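Local coordinates for protein hypothetical sensory transduction histidine kinase (Methanosarcina mazei, PDB 3LI9) that probably acts as a histidine kinase that phosphorylates protein histidine with ATP, here represented by its extracellular sensor domain of PDC (double Cache) fold, at residues Gly86-Tyr91 / Thr100-Pro105. Numbering follows the deposited sequence.
Sequences GRDKNY and TGRFVP
The planes of the D88 carboxylate and the R102 guanidinium are nearly parallel, 9° apart, yet the groups do not pair: D88 OD2 stays 5.4 Å from R102 NE. What D88 OD2 meets is the aliphatic base of the arginine, at R102 CG, 3.5 Å away. The guanidinium turns elsewhere, NE to the carbonyl of Y79 and NH1 to D123. Of the two rings, Y91 receives R87 NH2 at its edge, in plane, through a weak hydrogen bond to OH, while F103 carries P105 CD 3.6 Å above the centre of one face.

The backbones meet in a reciprocal pair of CA-H...O contacts: G101 CA to D88 O at 3.3 Å (149° at H) and D88 CA to G101 O at 3.4 Å. A CB on G101 would clash with D88 O and, at G101's positive phi, would also press on the carbonyl O of T100. Both segments belong to the long connection between strands 74-79 and 105-108 of the antiparallel sheet in this PDC-fold sensor; T100 OG1 accepts from R102 N, an ST turn within 100-105.

With chi1 at -74°, D88 CG sits beside its own backbone N, aiming the carboxylate at the G101-R102 backbone. There D88 OD1 accepts a hydrogen bond from a water 3.0 Å away, which in turn accepts from F103 N; D88 OD2 accepts one at 2.7 Å from a water that also donates to T100 O. D88 OD1 also forms a salt bridge with R55 NH2, while R55 NH1 donates to G101 O, joining helix 55-67 to both segments. With an alanine at D88, R55 would probably lose its salt-bridge mate and both waters their hold on the 3-10 segment.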
# COMPACT_ATOMS: atom_id res chain seq x y z
N GLY A 86 4.92 8.03 29.60
CA GLY A 86 5.41 9.19 30.33
C GLY A 86 6.89 9.08 30.68
O GLY A 86 7.39 9.89 31.50
N ARG A 87 7.62 8.12 30.06
CA ARG A 87 9.00 7.81 30.53
C ARG A 87 10.08 7.76 29.42
O ARG A 87 11.02 7.00 29.51
CB ARG A 87 9.01 6.50 31.31
CG ARG A 87 8.23 6.60 32.70
CD ARG A 87 8.66 5.47 33.67
NE ARG A 87 8.76 4.16 33.03
CZ ARG A 87 9.90 3.45 32.84
NH1 ARG A 87 11.09 3.89 33.24
NH2 ARG A 87 9.85 2.27 32.22
N ASP A 88 9.94 8.61 28.44
CA ASP A 88 10.87 8.64 27.30
C ASP A 88 12.27 8.87 27.83
O ASP A 88 13.24 8.42 27.27
CB ASP A 88 10.54 9.73 26.29
CG ASP A 88 9.33 9.43 25.44
OD1 ASP A 88 8.70 8.38 25.61
OD2 ASP A 88 8.95 10.26 24.65
N LYS A 89 12.41 9.65 28.91
CA LYS A 89 13.77 9.89 29.37
C LYS A 89 14.55 8.68 29.82
O LYS A 89 15.77 8.78 29.97
CB LYS A 89 13.74 10.93 30.53
CG LYS A 89 13.00 10.41 31.71
CD LYS A 89 12.77 11.51 32.76
CE LYS A 89 12.45 10.80 34.04
NZ LYS A 89 12.16 11.82 35.08
N ASN A 90 13.87 7.57 30.12
CA ASN A 90 14.49 6.41 30.68
C ASN A 90 14.89 5.50 29.50
O ASN A 90 15.44 4.45 29.75
CB ASN A 90 13.49 5.65 31.54
CG ASN A 90 13.21 6.39 32.87
OD1 ASN A 90 14.03 7.14 33.33
ND2 ASN A 90 12.05 6.20 33.41
N TYR A 91 14.53 5.86 28.28
CA TYR A 91 14.80 4.97 27.09
C TYR A 91 15.64 5.62 26.03
O TYR A 91 15.65 5.20 24.87
CB TYR A 91 13.45 4.41 26.49
CG TYR A 91 12.80 3.49 27.51
CD1 TYR A 91 13.19 2.16 27.62
CD2 TYR A 91 11.80 3.97 28.38
CE1 TYR A 91 12.61 1.33 28.60
CE2 TYR A 91 11.23 3.14 29.32
CZ TYR A 91 11.65 1.83 29.43
OH TYR A 91 11.07 1.02 30.40
N THR A 100 15.70 10.44 21.22
CA THR A 100 14.53 11.08 21.87
C THR A 100 13.99 10.21 23.02
O THR A 100 13.33 10.71 23.92
CB THR A 100 13.36 11.34 20.88
OG1 THR A 100 12.79 10.07 20.50
CG2 THR A 100 13.77 12.08 19.64
N GLY A 101 14.16 8.88 22.97
CA GLY A 101 13.54 8.03 23.98
C GLY A 101 12.05 7.75 23.64
O GLY A 101 11.41 6.99 24.36
N ARG A 102 11.54 8.35 22.57
CA ARG A 102 10.12 8.14 22.14
C ARG A 102 9.93 6.65 21.83
O ARG A 102 10.91 6.01 21.37
CB ARG A 102 9.72 8.95 20.91
CG ARG A 102 9.63 10.48 21.25
CD ARG A 102 9.41 11.39 20.08
NE ARG A 102 8.17 11.11 19.33
CZ ARG A 102 7.77 11.82 18.32
NH1 ARG A 102 8.52 12.89 18.00
NH2 ARG A 102 6.67 11.49 17.61
N PHE A 103 8.75 6.11 22.10
CA PHE A 103 8.52 4.67 21.73
C PHE A 103 8.19 4.59 20.26
O PHE A 103 7.08 4.89 19.85
CB PHE A 103 7.37 4.08 22.57
CG PHE A 103 7.34 2.57 22.59
CD1 PHE A 103 8.51 1.81 22.65
CD2 PHE A 103 6.09 1.91 22.52
CE1 PHE A 103 8.47 0.46 22.71
CE2 PHE A 103 6.07 0.49 22.54
CZ PHE A 103 7.26 -0.23 22.63
N VAL A 104 9.21 4.19 19.45
CA VAL A 104 9.10 4.18 17.98
C VAL A 104 9.66 2.86 17.39
O VAL A 104 10.44 2.88 16.43
CB VAL A 104 9.78 5.43 17.34
CG1 VAL A 104 8.89 6.73 17.58
CG2 VAL A 104 11.22 5.59 17.85
N PRO A 105 9.27 1.72 17.98
CA PRO A 105 9.91 0.45 17.52
C PRO A 105 9.44 0.02 16.11
O PRO A 105 8.23 -0.06 15.85
CB PRO A 105 9.51 -0.55 18.61
CG PRO A 105 8.08 -0.04 19.07
CD PRO A 105 8.25 1.50 19.03
O HOH W 1 6.87 8.08 23.28
O HOH W 2 10.69 12.27 23.99